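Local coordinates for fucolectin-related protein (Streptococcus pneumoniae, PDB 2WMF), which probably hydrolyses host blood-group carbohydrate antigens, as a family 98 glycoside hydrolase represented here by its catalytic module, at residues A[288-293]-A[315-320]; A[295-300]-A[517-522]; A[309-314]-A[482-487]. All blocks are in the same frame, centred on the assembly; numbering follows the deposited sequence.

From the N terminus, three contacts begin in quick succession. Strand 289-293, the last of the barrel, starts interaction 1, which closes a short loop when the chain returns as helix 307-322. Before that loop closes, 295-300 opens interaction 2 and 309-314 opens interaction 3, so interaction 1 crosses both. The chain then runs far into the C-terminal half before 482-487 completes interaction 3 and, later, 517-522 completes interaction 2; interaction 3 therefore sits within interaction 2. Interaction 1 joins parts of the barrel to each other, whereas the other two tie the barrel's final elements to the C-terminal part. Helix 307-322 serves interactions 1 and 3 alike.

Interaction 1: residues A[288-293]-A[315-320]; sequences TVYNFE and PFFRHA
Tyr290, on the last strand of the barrel, meets Phe317 and Ala320 of helix 307-322. The tight part of the contact lies between the two rings. CD2 of Tyr290 approaches CE1 of Phe317 to 3.7 Å and sits at the edge of the phenylalanine ring, near its plane. With respect to the tyrosine ring the approach is oblique. The ring planes stand at 80° to each other, but the pair is neither a stack nor a clean edge-to-face arrangement. Phe317 reaches this position because its CG is anti to the backbone N (chi1 -168°), which carries the ring from the flank of the helix toward the strand. One helical turn on from Phe316, Ala320 faces the strand as well. Its CB lies 4.2 Å from Tyr290 OH, and so small a residue leaves room for the phenol end to pass alongside the helix.

The packing slackens elsewhere. Phe316 points at the strand, yet its CE2 stays 4.8 Å from Tyr290 OH, and Phe292 also falls short of the helix; Met279 of helix 272-283 touches both rings and bridges this part of the interface. Apolar and aromatic residues thus suit the strand-facing side of the helix, while charged and polar ones suit its other, partly exposed sides, where Arg318 forms a salt bridge with Asp69 and His319 NE2 is hydrogen-bonded to Tyr432 OH of the C-terminal part.

On the strand, Asn291 bonds through ND2 to Glu77 of strand 74-79, whereas the Tyr290 side chain packs on the helix. The backbone of Tyr290 pairs with strand 39-45, which closes the barrel. A closing eighth strand covered by an outer helix is characteristic of the (beta/alpha)8, or TIM, barrel.

Interaction 2: residues A[295-300]-A[517-522]; sequences AAYTFM and KNYSIN
Tyr519 and Tyr297 carry this contact between them, ring against ring. Along 517-522 the chain has just left helix 506-517. Asn518 is the first residue to abandon helical angles, and its carbonyl O turns the loop by accepting from the backbone N atoms of both Ile521 and Asn522. Tyr519 comes next and directs its side chain at the barrel: with CG anti to the backbone N (chi1 170°), the ring extends toward helix 295-298. Its OH comes within 3.2 Å of Tyr297 CE1, and its CE2 lies 3.6 Å from Tyr297 CD1. The ring planes are only 27° apart, but they are displaced so that little of one ring lies over the other, with centroids 5.6 Å from one another. After Tyr519, Ser520 turns back toward its own helix, with OG weakly bonded to Ile515 O, and the loop runs out to the exposed Ile521 and Asn522.

Tyrosine suits both positions because it offers a broad apolar ring for packing and a hydroxyl that can be satisfied elsewhere. The two OH atoms are 4.0 Å apart and do not bond to each other: Tyr297 OH is hydrogen-bonded to Glu270 O, and Tyr519 OH to Glu272 OE2. Chemically, then, the contact is van der Waals packing of two phenol rings, the hydroxyl O of Tyr519 included, each hydroxyl held by its own polar partner, which probably helps to place the ring.

Interaction 3: residues A[309-314]-A[482-487]; sequences FTKGII and NNYRTD
Lys311 O is gripped by two waters, each donating to it at 2.8 Å, and both lead across to the amide of Asn482. One of them accepts from Asn482 ND2 at 3.0 Å; the other donates to Asn482 OD1 in a weak bond. The carbonyl needs such partners because the residue four places on, Pro315, has no N-H to complete the helical bond, and the helix is kinked there after a wider pi-type turn at 309-313. Asparagine suits its place by offering both a donor and an acceptor. Besides meeting the water, its OD1 receives the backbone N of Tyr484 at 3.0 Å, nearly along the C=O axis, which makes an Asx turn and helps to hold the amide in place.

That turn also sets up Tyr484, whose ring lies under the lysine side chain. CB of Lys311 stands over one face, 3.8 Å from the ring centroid and 20° off the normal, a CH-pi contact. Because the lysine chain is extended beyond CG, it runs on across the ring, and its CD reaches Tyr484 CZ at 3.7 Å. The phenol OH is hydrogen-bonded to Asp525 OD2, which helps to steady the ring.

Lysine's aliphatic stem thus serves as hydrophobic cover, while water serves its backbone carbonyl: the join combines CH-pi packing with solvent-mediated bridging, and between 309-314 and 482-487 there is no direct hydrogen bond.

Interaction 1: residues A[288-293]-A[315-320]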
loop_
_atom_site.group_PDB
_atom_site.type_symbol
_atom_site.label_atom_id
_atom_site.label_comp_id
_atom_site.label_asym_id
_atom_site.label_seq_id
_atom_site.Cartn_x
_atom_site.Cartn_y
_atom_site.Cartn_z
ATOM N N THR A 288 5.133 -3.362 -6.047
ATOM C CA THR A 288 5.873 -4.463 -5.442
ATOM C C THR A 288 6.552 -4.171 -4.122
ATOM O O THR A 288 7.223 -5.043 -3.567
ATOM C CB THR A 288 6.956 -4.967 -6.438
ATOM O OG1 THR A 288 7.733 -3.851 -6.886
ATOM C CG2 THR A 288 6.335 -5.691 -7.637
ATOM N N VAL A 289 6.388 -2.945 -3.600
ATOM C CA VAL A 289 7.021 -2.551 -2.358
ATOM C C VAL A 289 5.959 -1.935 -1.435
ATOM O O VAL A 289 5.268 -1.038 -1.839
ATOM C CB VAL A 289 8.192 -1.536 -2.604
ATOM C CG1 VAL A 289 8.721 -1.013 -1.256
ATOM C CG2 VAL A 289 9.293 -2.204 -3.449
ATOM N N TYR A 290 5.883 -2.436 -0.210
ATOM C CA TYR A 290 4.839 -2.072 0.771
ATOM C C TYR A 290 5.475 -1.659 2.091
ATOM O O TYR A 290 6.269 -2.424 2.678
ATOM C CB TYR A 290 3.901 -3.264 0.998
ATOM C CG TYR A 290 3.306 -3.864 -0.258
ATOM C CD1 TYR A 290 2.047 -3.486 -0.705
ATOM C CD2 TYR A 290 3.979 -4.856 -0.968
ATOM C CE1 TYR A 290 1.493 -4.053 -1.842
ATOM C CE2 TYR A 290 3.447 -5.424 -2.120
ATOM C CZ TYR A 290 2.188 -5.023 -2.553
ATOM O OH TYR A 290 1.632 -5.585 -3.682
ATOM N N ASN A 291 5.119 -0.456 2.550
ATOM C CA ASN A 291 5.573 0.117 3.789
ATOM C C ASN A 291 4.350 0.704 4.507
ATOM O O ASN A 291 3.332 0.887 3.872
ATOM C CB ASN A 291 6.635 1.210 3.497
ATOM C CG ASN A 291 7.565 1.516 4.666
ATOM O OD1 ASN A 291 7.370 1.099 5.819
ATOM N ND2 ASN A 291 8.640 2.269 4.338
ATOM N N PHE A 292 4.475 0.993 5.805
ATOM C CA PHE A 292 3.326 1.325 6.648
ATOM C C PHE A 292 3.671 2.270 7.785
ATOM O O PHE A 292 4.768 2.197 8.359
ATOM C CB PHE A 292 2.712 0.058 7.272
ATOM C CG PHE A 292 2.291 -0.921 6.236
ATOM C CD1 PHE A 292 1.017 -0.866 5.681
ATOM C CD2 PHE A 292 3.214 -1.829 5.721
ATOM C CE1 PHE A 292 0.640 -1.736 4.669
ATOM C CE2 PHE A 292 2.859 -2.711 4.683
ATOM C CZ PHE A 292 1.570 -2.635 4.141
ATOM N N GLU A 293 2.703 3.118 8.105
ATOM C CA GLU A 293 2.639 3.835 9.380
ATOM C C GLU A 293 1.173 3.836 9.797
ATOM O O GLU A 293 0.319 3.536 8.993
ATOM C CB GLU A 293 3.092 5.298 9.194
ATOM C CG GLU A 293 4.500 5.501 8.731
ATOM C CD GLU A 293 4.960 6.982 8.731
ATOM O OE1 GLU A 293 4.562 7.748 9.655
ATOM O OE2 GLU A 293 5.714 7.369 7.802
ATOM N N PRO A 315 -1.700 -11.195 5.732
ATOM C CA PRO A 315 -2.467 -12.030 4.795
ATOM C C PRO A 315 -2.423 -11.513 3.356
ATOM O O PRO A 315 -2.297 -12.312 2.413
ATOM C CB PRO A 315 -3.880 -12.034 5.401
ATOM C CG PRO A 315 -3.620 -11.876 6.865
ATOM C CD PRO A 315 -2.503 -10.850 6.925
ATOM N N PHE A 316 -2.461 -10.184 3.178
ATOM C CA PHE A 316 -2.440 -9.659 1.823
ATOM C C PHE A 316 -1.040 -9.780 1.230
ATOM O O PHE A 316 -0.911 -10.140 0.071
ATOM C CB PHE A 316 -3.006 -8.265 1.650
ATOM C CG PHE A 316 -3.290 -7.988 0.237
ATOM C CD1 PHE A 316 -4.475 -8.430 -0.344
ATOM C CD2 PHE A 316 -2.334 -7.391 -0.549
ATOM C CE1 PHE A 316 -4.686 -8.290 -1.724
ATOM C CE2 PHE A 316 -2.559 -7.202 -1.948
ATOM C CZ PHE A 316 -3.737 -7.656 -2.513
ATOM N N PHE A 317 -0.010 -9.554 2.025
ATOM C CA PHE A 317 1.352 -9.709 1.521
ATOM C C PHE A 317 1.627 -11.173 1.101
ATOM O O PHE A 317 2.293 -11.415 0.054
ATOM C CB PHE A 317 2.392 -9.220 2.505
ATOM C CG PHE A 317 3.771 -9.109 1.893
ATOM C CD1 PHE A 317 4.054 -8.151 0.934
ATOM C CD2 PHE A 317 4.757 -10.005 2.251
ATOM C CE1 PHE A 317 5.274 -8.075 0.347
ATOM C CE2 PHE A 317 6.017 -9.927 1.659
ATOM C CZ PHE A 317 6.268 -8.971 0.696
ATOM N N ARG A 318 1.104 -12.132 1.877
ATOM C CA ARG A 318 1.185 -13.557 1.508
ATOM C C ARG A 318 0.500 -13.788 0.153
ATOM O O ARG A 318 1.009 -14.543 -0.698
ATOM C CB ARG A 318 0.620 -14.476 2.587
ATOM C CG ARG A 318 1.514 -14.641 3.785
ATOM C CD ARG A 318 0.901 -15.530 4.855
ATOM N NE ARG A 318 1.928 -15.973 5.782
ATOM C CZ ARG A 318 1.738 -16.183 7.063
ATOM N NH1 ARG A 318 0.555 -15.989 7.620
ATOM N NH2 ARG A 318 2.743 -16.581 7.801
ATOM N N HIS A 319 -0.665 -13.170 -0.065
ATOM C CA HIS A 319 -1.308 -13.233 -1.376
ATOM C C HIS A 319 -0.348 -12.778 -2.474
ATOM O O HIS A 319 -0.241 -13.432 -3.546
ATOM C CB HIS A 319 -2.606 -12.408 -1.442
ATOM C CG HIS A 319 -3.273 -12.488 -2.774
ATOM N ND1 HIS A 319 -4.020 -13.577 -3.180
ATOM C CD2 HIS A 319 -3.290 -11.611 -3.805
ATOM C CE1 HIS A 319 -4.494 -13.343 -4.392
ATOM N NE2 HIS A 319 -4.022 -12.189 -4.815
ATOM N N ALA A 320 0.342 -11.672 -2.229
ATOM C CA ALA A 320 1.244 -11.057 -3.215
ATOM C C ALA A 320 2.505 -11.916 -3.483
ATOM O O ALA A 320 3.045 -11.898 -4.597
ATOM C CB ALA A 320 1.638 -9.638 -2.772
#

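Interaction 2: residues A[295-300]-A[517-522]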
loop_
_atom_site.group_PDB
_atom_site.type_symbol
_atom_site.label_atom_id
_atom_site.label_comp_id
_atom_site.label_asym_id
_atom_site.label_seq_id
_atom_site.Cartn_x
_atom_site.Cartn_y
_atom_site.Cartn_z
ATOM N N ALA A 295 3.284 2.612 13.034
ATOM C CA ALA A 295 3.766 1.289 13.443
ATOM C C ALA A 295 3.267 0.821 14.784
ATOM O O ALA A 295 3.195 -0.377 15.027
ATOM C CB ALA A 295 5.314 1.278 13.432
ATOM N N ALA A 296 2.844 1.765 15.643
ATOM C CA ALA A 296 2.209 1.360 16.887
ATOM C C ALA A 296 0.943 0.569 16.654
ATOM O O ALA A 296 0.575 -0.283 17.497
ATOM C CB ALA A 296 1.936 2.561 17.851
ATOM N N TYR A 297 0.245 0.902 15.566
ATOM C CA TYR A 297 -0.912 0.155 15.119
ATOM C C TYR A 297 -0.592 -0.898 14.066
ATOM O O TYR A 297 -1.062 -2.015 14.147
ATOM C CB TYR A 297 -1.931 1.118 14.522
ATOM C CG TYR A 297 -3.218 0.480 14.024
ATOM C CD1 TYR A 297 -3.970 -0.357 14.825
ATOM C CD2 TYR A 297 -3.718 0.772 12.740
ATOM C CE1 TYR A 297 -5.159 -0.870 14.405
ATOM C CE2 TYR A 297 -4.910 0.257 12.311
ATOM C CZ TYR A 297 -5.641 -0.574 13.115
ATOM O OH TYR A 297 -6.865 -1.106 12.704
ATOM N N THR A 298 0.206 -0.506 13.092
ATOM C CA THR A 298 0.418 -1.320 11.877
ATOM C C THR A 298 1.522 -2.390 12.027
ATOM O O THR A 298 1.661 -3.221 11.123
ATOM C CB THR A 298 0.709 -0.441 10.624
ATOM O OG1 THR A 298 1.823 0.421 10.859
ATOM C CG2 THR A 298 -0.489 0.447 10.253
ATOM N N PHE A 299 2.311 -2.362 13.095
ATOM C CA PHE A 299 3.407 -3.323 13.242
ATOM C C PHE A 299 3.486 -3.977 14.603
ATOM O O PHE A 299 3.106 -5.129 14.745
ATOM C CB PHE A 299 4.751 -2.681 12.825
ATOM C CG PHE A 299 5.934 -3.624 12.863
ATOM C CD1 PHE A 299 5.813 -4.986 12.480
ATOM C CD2 PHE A 299 7.180 -3.145 13.255
ATOM C CE1 PHE A 299 6.910 -5.834 12.516
ATOM C CE2 PHE A 299 8.279 -3.983 13.297
ATOM C CZ PHE A 299 8.142 -5.332 12.921
ATOM N N MET A 300 3.906 -3.226 15.631
ATOM C CA MET A 300 4.328 -3.877 16.896
ATOM C C MET A 300 4.491 -2.797 17.983
ATOM O O MET A 300 4.948 -1.704 17.711
ATOM C CB MET A 300 5.670 -4.602 16.651
ATOM C CG MET A 300 6.098 -5.608 17.604
ATOM S SD MET A 300 7.571 -6.526 16.988
ATOM C CE MET A 300 8.830 -5.275 16.964
ATOM N N LYS A 517 -1.296 -4.931 25.585
ATOM C CA LYS A 517 -1.999 -5.731 26.573
ATOM C C LYS A 517 -3.490 -5.895 26.345
ATOM O O LYS A 517 -4.154 -6.724 27.023
ATOM C CB LYS A 517 -1.769 -5.125 27.942
ATOM C CG LYS A 517 -0.312 -5.021 28.358
ATOM C CD LYS A 517 0.225 -6.390 28.757
ATOM C CE LYS A 517 1.664 -6.320 29.266
ATOM N NZ LYS A 517 2.588 -5.566 28.322
ATOM N N ASN A 518 -4.056 -5.124 25.417
ATOM C CA ASN A 518 -5.506 -5.168 25.172
ATOM C C ASN A 518 -5.691 -5.547 23.706
ATOM O O ASN A 518 -5.861 -6.730 23.392
ATOM C CB ASN A 518 -6.157 -3.837 25.507
ATOM C CG ASN A 518 -6.134 -3.542 26.995
ATOM O OD1 ASN A 518 -7.155 -3.747 27.664
ATOM N ND2 ASN A 518 -4.999 -3.086 27.511
ATOM N N TYR A 519 -5.650 -4.559 22.827
ATOM C CA TYR A 519 -5.832 -4.810 21.392
ATOM C C TYR A 519 -5.064 -6.021 20.864
ATOM O O TYR A 519 -5.650 -6.897 20.202
ATOM C CB TYR A 519 -5.494 -3.524 20.626
ATOM C CG TYR A 519 -5.390 -3.679 19.117
ATOM C CD1 TYR A 519 -6.432 -4.230 18.398
ATOM C CD2 TYR A 519 -4.335 -3.132 18.416
ATOM C CE1 TYR A 519 -6.384 -4.353 16.996
ATOM C CE2 TYR A 519 -4.275 -3.252 17.025
ATOM C CZ TYR A 519 -5.289 -3.870 16.310
ATOM O OH TYR A 519 -5.237 -3.988 14.923
ATOM N N SER A 520 -3.767 -6.135 21.195
ATOM C CA SER A 520 -2.960 -7.176 20.570
ATOM C C SER A 520 -3.121 -8.575 21.176
ATOM O O SER A 520 -2.705 -9.562 20.570
ATOM C CB SER A 520 -1.479 -6.801 20.590
ATOM O OG SER A 520 -1.280 -5.656 19.801
ATOM N N ILE A 521 -3.692 -8.678 22.374
ATOM C CA ILE A 521 -3.808 -10.003 22.980
ATOM C C ILE A 521 -5.260 -10.442 23.172
ATOM O O ILE A 521 -5.538 -11.624 23.113
ATOM C CB ILE A 521 -2.879 -10.199 24.225
ATOM C CG1 ILE A 521 -2.999 -9.077 25.145
ATOM C CG2 ILE A 521 -1.329 -10.272 23.846
ATOM C CD1 ILE A 521 -2.147 -9.247 26.385
ATOM N N ASN A 522 -6.171 -9.500 23.414
ATOM C CA ASN A 522 -7.613 -9.761 23.415
ATOM C C ASN A 522 -8.343 -8.814 22.453
ATOM O O ASN A 522 -9.227 -8.037 22.841
ATOM C CB ASN A 522 -8.184 -9.651 24.812
ATOM C CG ASN A 522 -7.803 -10.842 25.657
ATOM O OD1 ASN A 522 -8.262 -11.977 25.421
ATOM N ND2 ASN A 522 -6.957 -10.616 26.585
#

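Interaction 3: residues A[309-314]-A[482-487]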
loop_
_atom_site.group_PDB
_atom_site.type_symbol
_atom_site.label_atom_id
_atom_site.label_comp_id
_atom_site.label_asym_id
_atom_site.label_seq_id
_atom_site.Cartn_x
_atom_site.Cartn_y
_atom_site.Cartn_z
ATOM N N PHE A 309 -1.175 -5.959 11.829
ATOM C CA PHE A 309 -0.030 -6.621 11.167
ATOM C C PHE A 309 -0.356 -8.075 10.809
ATOM O O PHE A 309 -0.282 -8.474 9.628
ATOM C CB PHE A 309 1.250 -6.533 12.008
ATOM C CG PHE A 309 2.493 -7.016 11.288
ATOM C CD1 PHE A 309 2.950 -6.343 10.157
ATOM C CD2 PHE A 309 3.185 -8.165 11.715
ATOM C CE1 PHE A 309 4.112 -6.757 9.466
ATOM C CE2 PHE A 309 4.343 -8.608 11.014
ATOM C CZ PHE A 309 4.800 -7.878 9.909
ATOM N N THR A 310 -0.685 -8.868 11.810
ATOM C CA THR A 310 -0.856 -10.331 11.633
ATOM C C THR A 310 -2.061 -10.811 10.820
ATOM O O THR A 310 -1.980 -11.839 10.106
ATOM C CB THR A 310 -0.810 -11.066 12.988
ATOM O OG1 THR A 310 -2.011 -10.785 13.714
ATOM C CG2 THR A 310 0.455 -10.696 13.773
ATOM N N LYS A 311 -3.154 -10.047 10.900
ATOM C CA LYS A 311 -4.402 -10.369 10.301
ATOM C C LYS A 311 -4.874 -9.371 9.241
ATOM O O LYS A 311 -5.950 -9.572 8.666
ATOM C CB LYS A 311 -5.478 -10.566 11.392
ATOM C CG LYS A 311 -5.313 -11.906 12.116
ATOM C CD LYS A 311 -6.528 -12.232 13.036
ATOM C CE LYS A 311 -6.672 -13.729 13.457
ATOM N NZ LYS A 311 -7.962 -14.082 14.225
ATOM N N GLY A 312 -4.093 -8.303 8.997
ATOM C CA GLY A 312 -4.403 -7.327 7.956
ATOM C C GLY A 312 -3.304 -7.298 6.894
ATOM O O GLY A 312 -3.523 -7.707 5.754
ATOM N N ILE A 313 -2.110 -6.854 7.260
ATOM C CA ILE A 313 -1.004 -6.731 6.302
ATOM C C ILE A 313 -0.455 -8.098 5.842
ATOM O O ILE A 313 -0.292 -8.359 4.617
ATOM C CB ILE A 313 0.134 -5.851 6.906
ATOM C CG1 ILE A 313 -0.395 -4.410 7.115
ATOM C CG2 ILE A 313 1.429 -5.927 6.059
ATOM C CD1 ILE A 313 0.418 -3.531 8.069
ATOM N N ILE A 314 -0.124 -8.944 6.793
ATOM C CA ILE A 314 0.493 -10.241 6.446
ATOM C C ILE A 314 -0.374 -11.084 5.492
ATOM O O ILE A 314 0.144 -11.603 4.514
ATOM C CB ILE A 314 0.955 -11.013 7.727
ATOM C CG1 ILE A 314 2.160 -10.272 8.306
ATOM C CG2 ILE A 314 1.243 -12.505 7.405
ATOM C CD1 ILE A 314 3.445 -10.361 7.435
ATOM N N ASN A 482 -11.827 -11.506 2.945
ATOM C CA ASN A 482 -11.309 -11.069 4.227
ATOM C C ASN A 482 -12.003 -9.774 4.635
ATOM O O ASN A 482 -12.026 -8.797 3.863
ATOM C CB ASN A 482 -9.773 -10.905 4.178
ATOM C CG ASN A 482 -9.131 -10.887 5.562
ATOM O OD1 ASN A 482 -9.652 -10.227 6.473
ATOM N ND2 ASN A 482 -7.957 -11.545 5.729
ATOM N N ASN A 483 -12.596 -9.776 5.831
ATOM C CA ASN A 483 -13.233 -8.582 6.343
ATOM C C ASN A 483 -12.737 -8.167 7.731
ATOM O O ASN A 483 -13.448 -7.475 8.467
ATOM C CB ASN A 483 -14.769 -8.781 6.334
ATOM C CG ASN A 483 -15.235 -9.778 7.383
ATOM O OD1 ASN A 483 -14.424 -10.409 8.084
ATOM N ND2 ASN A 483 -16.538 -9.921 7.497
ATOM N N TYR A 484 -11.506 -8.529 8.080
ATOM C CA TYR A 484 -11.042 -8.398 9.479
ATOM C C TYR A 484 -11.126 -6.929 9.930
ATOM O O TYR A 484 -10.548 -6.033 9.282
ATOM C CB TYR A 484 -9.591 -8.879 9.640
ATOM C CG TYR A 484 -9.180 -9.017 11.120
ATOM C CD1 TYR A 484 -9.795 -9.936 11.952
ATOM C CD2 TYR A 484 -8.213 -8.198 11.668
ATOM C CE1 TYR A 484 -9.485 -10.023 13.268
ATOM C CE2 TYR A 484 -7.865 -8.297 13.021
ATOM C CZ TYR A 484 -8.485 -9.240 13.812
ATOM O OH TYR A 484 -8.179 -9.347 15.158
ATOM N N ARG A 485 -11.890 -6.662 10.990
ATOM C CA ARG A 485 -11.944 -5.338 11.570
ATOM C C ARG A 485 -12.255 -5.527 13.041
ATOM O O ARG A 485 -13.342 -5.987 13.370
ATOM C CB ARG A 485 -13.015 -4.458 10.908
ATOM C CG ARG A 485 -13.029 -3.022 11.470
ATOM C CD ARG A 485 -14.147 -2.174 10.921
ATOM N NE ARG A 485 -15.421 -2.530 11.539
ATOM C CZ ARG A 485 -16.549 -2.766 10.895
ATOM N NH1 ARG A 485 -16.634 -2.614 9.573
ATOM N NH2 ARG A 485 -17.635 -3.137 11.594
ATOM N N THR A 486 -11.333 -5.126 13.900
ATOM C CA THR A 486 -11.569 -5.195 15.353
ATOM C C THR A 486 -12.452 -4.008 15.774
ATOM O O THR A 486 -12.387 -2.938 15.156
ATOM C CB THR A 486 -10.245 -5.188 16.147
ATOM O OG1 THR A 486 -9.561 -3.924 15.939
ATOM C CG2 THR A 486 -9.384 -6.376 15.778
ATOM N N ASP A 487 -13.232 -4.181 16.843
ATOM C CA ASP A 487 -14.001 -3.093 17.433
ATOM C C ASP A 487 -13.047 -2.168 18.217
ATOM O O ASP A 487 -12.338 -2.615 19.137
ATOM C CB ASP A 487 -15.062 -3.688 18.367
ATOM C CG ASP A 487 -15.917 -2.649 19.046
ATOM O OD1 ASP A 487 -15.892 -1.477 18.607
ATOM O OD2 ASP A 487 -16.630 -3.041 20.002
HETATM O O HOH W 1 -7.552 -8.210 6.804
HETATM O O HOH W 2 -6.985 -12.216 8.501
#